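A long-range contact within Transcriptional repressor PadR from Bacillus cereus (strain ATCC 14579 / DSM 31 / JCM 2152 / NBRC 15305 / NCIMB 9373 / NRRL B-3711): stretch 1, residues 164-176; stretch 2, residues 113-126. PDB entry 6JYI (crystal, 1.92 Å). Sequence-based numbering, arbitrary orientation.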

# COMPACT_ATOMS: atom_id res chain seq x y z
N GLN A 164 11.93 1.08 -7.59
CA GLN A 164 10.81 1.27 -8.55
C GLN A 164 11.17 2.26 -9.65
O GLN A 164 10.93 1.99 -10.81
CB GLN A 164 9.55 1.75 -7.85
CG GLN A 164 8.93 0.69 -6.95
CD GLN A 164 7.94 1.27 -5.99
OE1 GLN A 164 7.30 2.27 -6.30
NE2 GLN A 164 7.83 0.69 -4.81
N VAL A 165 11.72 3.42 -9.26
CA VAL A 165 12.18 4.42 -10.24
C VAL A 165 13.19 3.85 -11.25
O VAL A 165 13.01 4.01 -12.46
CB VAL A 165 12.75 5.67 -9.54
CG1 VAL A 165 13.46 6.60 -10.54
CG2 VAL A 165 11.60 6.41 -8.80
N GLU A 166 14.25 3.21 -10.74
CA GLU A 166 15.29 2.60 -11.60
C GLU A 166 14.65 1.65 -12.61
O GLU A 166 14.91 1.75 -13.81
CB GLU A 166 16.33 1.83 -10.78
CG GLU A 166 17.24 2.68 -9.85
N THR A 167 13.78 0.77 -12.12
CA THR A 167 13.13 -0.21 -12.96
C THR A 167 12.32 0.47 -14.05
O THR A 167 12.43 0.12 -15.22
CB THR A 167 12.22 -1.15 -12.16
OG1 THR A 167 13.02 -1.96 -11.29
CG2 THR A 167 11.42 -2.06 -13.07
N LEU A 168 11.56 1.49 -13.69
CA LEU A 168 10.71 2.17 -14.65
C LEU A 168 11.50 2.92 -15.71
O LEU A 168 11.12 2.89 -16.89
CB LEU A 168 9.70 3.10 -13.96
CG LEU A 168 8.59 2.36 -13.20
CD1 LEU A 168 7.76 3.36 -12.40
CD2 LEU A 168 7.69 1.52 -14.11
N LYS A 169 12.58 3.58 -15.30
CA LYS A 169 13.49 4.21 -16.27
C LYS A 169 13.97 3.23 -17.34
O LYS A 169 14.02 3.57 -18.53
CB LYS A 169 14.69 4.85 -15.56
CG LYS A 169 14.32 6.12 -14.84
CD LYS A 169 15.48 6.68 -14.08
CE LYS A 169 15.13 8.03 -13.50
NZ LYS A 169 16.25 8.58 -12.70
N LYS A 170 14.30 2.01 -16.91
CA LYS A 170 14.69 0.93 -17.84
C LYS A 170 13.57 0.46 -18.75
O LYS A 170 13.78 0.21 -19.94
CB LYS A 170 15.27 -0.25 -17.07
CG LYS A 170 16.66 0.04 -16.54
CD LYS A 170 17.01 -0.68 -15.24
CE LYS A 170 18.53 -0.60 -14.97
NZ LYS A 170 18.84 -0.69 -13.52
N LYS A 171 12.37 0.34 -18.22
CA LYS A 171 11.23 -0.00 -19.05
C LYS A 171 10.98 1.07 -20.11
O LYS A 171 10.66 0.76 -21.26
CB LYS A 171 9.98 -0.25 -18.19
CG LYS A 171 10.14 -1.39 -17.18
CD LYS A 171 10.43 -2.71 -17.89
CE LYS A 171 10.59 -3.84 -16.91
NZ LYS A 171 10.78 -5.15 -17.53
N LEU A 172 11.15 2.34 -19.73
CA LEU A 172 10.99 3.46 -20.65
C LEU A 172 12.04 3.40 -21.76
O LEU A 172 11.70 3.46 -22.95
CB LEU A 172 11.08 4.78 -19.87
CG LEU A 172 10.54 6.03 -20.58
CD1 LEU A 172 9.03 5.91 -20.78
CD2 LEU A 172 10.88 7.29 -19.78
N GLU A 173 13.32 3.26 -21.39
CA GLU A 173 14.39 3.08 -22.37
C GLU A 173 13.98 2.09 -23.44
O GLU A 173 14.06 2.36 -24.63
CB GLU A 173 15.65 2.51 -21.71
CG GLU A 173 16.53 3.51 -21.02
CD GLU A 173 17.86 2.88 -20.66
OE1 GLU A 173 18.55 2.37 -21.57
OE2 GLU A 173 18.22 2.89 -19.47
N GLU A 174 13.54 0.92 -22.98
CA GLU A 174 13.16 -0.15 -23.88
C GLU A 174 12.01 0.23 -24.80
O GLU A 174 12.02 -0.09 -25.99
CB GLU A 174 12.83 -1.40 -23.08
CG GLU A 174 14.07 -2.01 -22.44
CD GLU A 174 13.75 -3.10 -21.42
OE1 GLU A 174 12.67 -3.72 -21.50
OE2 GLU A 174 14.62 -3.35 -20.56
N LEU A 175 11.02 0.94 -24.26
CA LEU A 175 9.87 1.34 -25.06
C LEU A 175 10.26 2.37 -26.15
O LEU A 175 9.82 2.24 -27.30
CB LEU A 175 8.74 1.85 -24.17
CG LEU A 175 7.33 1.63 -24.70
CD1 LEU A 175 7.01 0.14 -24.86
CD2 LEU A 175 6.33 2.31 -23.78
N GLU A 176 11.09 3.35 -25.79
CA GLU A 176 11.61 4.35 -26.74
C GLU A 176 12.88 3.87 -27.44
O GLU A 176 12.99 3.91 -28.68
CB GLU A 176 11.88 5.71 -26.04
CG GLU A 176 13.02 5.73 -24.98
CD GLU A 176 12.87 6.85 -23.93
OE1 GLU A 176 12.11 7.81 -24.18
OE2 GLU A 176 13.52 6.78 -22.87
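Stretch 2 (113-126) DDVTIKKWIKDEIE

Both stretches are helical and belong to the same chain. In stretch 1 the helix enters from earlier in the chain and runs from Gln-164 through Leu-175; in stretch 2 Asp-113 immediately precedes a helix that starts at Asp-114 and continues beyond Glu-126. The two run in nearly opposite directions, with an angle of 154° between their N-to-C vectors (signed crossing angle -154°) and a closest approach of 9.6 Å between axes. Because the directions are reversed, the register pairs rising numbers in one helix with falling numbers in the other. The CA atoms of Val-165 and Ile-125 are 5.4 Å apart, those of Leu-168 and Ile-121 are 6.7 Å apart, and those of Leu-172 and Lys-118 are 6.6 Å apart. The backbones are therefore closest, among these pairs, where Val-165 meets Ile-125.

The start of the second helix is capped by Asp-113, whose chi1 of 61° (p) brings OD1 back over the first turn. Thr-116 N donates to Asp-113 OD1 at 2.7 Å with an almost straight angle of 166°, and Thr-116 OG1 donates to the same Asp-113 OD1 at 3.1 Å. Outside the contact, Lys-119 NZ forms a salt bridge with Asp-123 OD1 at 2.7 Å, one helical turn further on.

No hydrogen bond links the two stretches among the modelled atoms, and the contact, which buries 555 Å² over both sides, is carried chiefly by aliphatic packing. Ile-125 gives up the largest area, 102 Å². Its CA-to-CB bond points sideways, but with chi1 m and chi2 t the end of the side chain comes nearer to stretch 1: Ile-125 CG1 lies 3.7 Å from Leu-168 CB, and Ile-125 CD1 reaches to 3.6 Å from Lys-169 N and 3.8 Å from Lys-169 CG. At its other branch, Ile-125 CG2 is 4.3 Å from Val-165 CG1.

Leu-168 and Ile-121, each pointing toward the opposing helix, form the middle of the interface. Ile-121 CG2 sits 3.8 Å from Leu-168 O and 4.1 Å from Leu-168 CB, and it also lies 4.0 Å from Leu-172 CD1, so this methyl spans one turn of stretch 1. Leu-168 CD1 packs 3.6 Å from Glu-124 CG, using the aliphatic part of a buried acidic side chain.

Further along, Leu-172 CD1 rests 3.8 Å from Lys-118 O and 4.3 Å from Lys-118 CB; the Lys-118 side chain is not modelled past CB, so any reach beyond that point is unseen. Leu-175 closes this end of the contact. Leu-175 CD2 packs 3.8 Å from Ile-117 CG2 and lies 4.2 Å from Asp-114 O, placing a leucine methyl against the first turn of the second helix. Glu-166 and Lys-170 point away from stretch 2, as do Val-115 and Lys-119 from stretch 1, and none of these four residues loses area to the other stretch.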

# COMPACT_ATOMS: atom_id res chain seq x y z
N ASP A 113 -2.09 2.56 -25.62
CA ASP A 113 -1.17 2.72 -26.75
C ASP A 113 0.19 3.15 -26.22
O ASP A 113 0.30 3.53 -25.05
CB ASP A 113 -1.71 3.75 -27.75
CG ASP A 113 -1.86 5.14 -27.13
OD1 ASP A 113 -0.87 5.70 -26.62
OD2 ASP A 113 -2.99 5.68 -27.17
N ASP A 114 1.20 3.16 -27.07
CA ASP A 114 2.56 3.41 -26.62
C ASP A 114 2.71 4.82 -26.04
O ASP A 114 3.31 5.00 -24.96
CB ASP A 114 3.58 3.20 -27.74
CG ASP A 114 3.58 1.77 -28.27
OD1 ASP A 114 3.01 0.87 -27.59
OD2 ASP A 114 4.16 1.55 -29.35
N VAL A 115 2.16 5.82 -26.74
CA VAL A 115 2.22 7.20 -26.24
C VAL A 115 1.71 7.23 -24.79
O VAL A 115 2.40 7.71 -23.90
CB VAL A 115 1.41 8.20 -27.13
CG1 VAL A 115 1.50 9.64 -26.59
CG2 VAL A 115 1.92 8.16 -28.56
N THR A 116 0.52 6.68 -24.56
CA THR A 116 -0.16 6.78 -23.27
C THR A 116 0.60 6.02 -22.18
O THR A 116 0.72 6.52 -21.08
CB THR A 116 -1.61 6.25 -23.35
OG1 THR A 116 -2.36 7.10 -24.23
CG2 THR A 116 -2.27 6.20 -21.95
N ILE A 117 1.10 4.83 -22.50
CA ILE A 117 1.94 4.04 -21.59
C ILE A 117 3.22 4.80 -21.21
O ILE A 117 3.59 4.86 -20.03
CB ILE A 117 2.37 2.70 -22.24
CG1 ILE A 117 1.16 1.79 -22.47
CG2 ILE A 117 3.42 2.00 -21.41
CD1 ILE A 117 0.40 1.50 -21.22
N LYS A 118 3.88 5.37 -22.21
CA LYS A 118 5.09 6.16 -21.97
C LYS A 118 4.82 7.30 -21.02
O LYS A 118 5.63 7.57 -20.11
CB LYS A 118 5.66 6.72 -23.30
N LYS A 119 3.68 7.98 -21.22
CA LYS A 119 3.28 9.13 -20.36
C LYS A 119 3.05 8.69 -18.93
O LYS A 119 3.51 9.33 -17.98
CB LYS A 119 2.00 9.80 -20.87
CG LYS A 119 1.49 10.99 -20.02
CD LYS A 119 2.54 12.09 -19.91
CE LYS A 119 1.97 13.50 -19.58
NZ LYS A 119 2.05 13.80 -18.10
N TRP A 120 2.29 7.62 -18.78
CA TRP A 120 2.01 7.09 -17.45
C TRP A 120 3.29 6.71 -16.72
O TRP A 120 3.43 7.00 -15.52
CB TRP A 120 1.09 5.88 -17.57
CG TRP A 120 -0.33 6.24 -17.80
CD1 TRP A 120 -0.94 7.43 -17.51
CD2 TRP A 120 -1.36 5.38 -18.30
NE1 TRP A 120 -2.27 7.36 -17.80
CE2 TRP A 120 -2.56 6.12 -18.29
CE3 TRP A 120 -1.38 4.06 -18.75
CZ2 TRP A 120 -3.78 5.58 -18.73
CZ3 TRP A 120 -2.58 3.53 -19.18
CH2 TRP A 120 -3.76 4.29 -19.17
N ILE A 121 4.22 6.07 -17.43
CA ILE A 121 5.50 5.70 -16.82
C ILE A 121 6.27 6.94 -16.38
O ILE A 121 6.80 7.00 -15.27
CB ILE A 121 6.37 4.79 -17.73
CG1 ILE A 121 5.78 3.37 -17.79
CG2 ILE A 121 7.82 4.70 -17.21
CD1 ILE A 121 6.37 2.51 -18.88
N LYS A 122 6.29 7.96 -17.23
CA LYS A 122 7.05 9.17 -16.94
C LYS A 122 6.45 9.90 -15.74
O LYS A 122 7.18 10.34 -14.84
CB LYS A 122 7.16 10.09 -18.18
N ASP A 123 5.11 9.97 -15.69
CA ASP A 123 4.42 10.52 -14.52
C ASP A 123 4.76 9.79 -13.21
O ASP A 123 4.93 10.41 -12.15
CB ASP A 123 2.90 10.44 -14.70
CG ASP A 123 2.41 11.33 -15.79
OD1 ASP A 123 3.12 12.29 -16.11
OD2 ASP A 123 1.33 11.04 -16.35
N GLU A 124 4.83 8.47 -13.30
CA GLU A 124 5.12 7.61 -12.14
C GLU A 124 6.56 7.79 -11.64
O GLU A 124 6.81 7.86 -10.43
CB GLU A 124 4.88 6.16 -12.52
CG GLU A 124 4.87 5.22 -11.34
CD GLU A 124 3.71 5.51 -10.41
OE1 GLU A 124 2.82 6.33 -10.78
OE2 GLU A 124 3.69 4.89 -9.33
N ILE A 125 7.49 7.89 -12.58
CA ILE A 125 8.87 8.21 -12.25
C ILE A 125 8.93 9.56 -11.54
O ILE A 125 9.55 9.69 -10.47
CB ILE A 125 9.75 8.20 -13.52
CG1 ILE A 125 9.96 6.75 -13.99
CG2 ILE A 125 11.09 8.88 -13.27
CD1 ILE A 125 10.64 6.61 -15.37
N GLU A 126 8.26 10.56 -12.10
CA GLU A 126 8.32 11.92 -11.54
C GLU A 126 7.73 11.93 -10.12
O GLU A 126 8.32 12.52 -9.21
CB GLU A 126 7.60 12.93 -12.46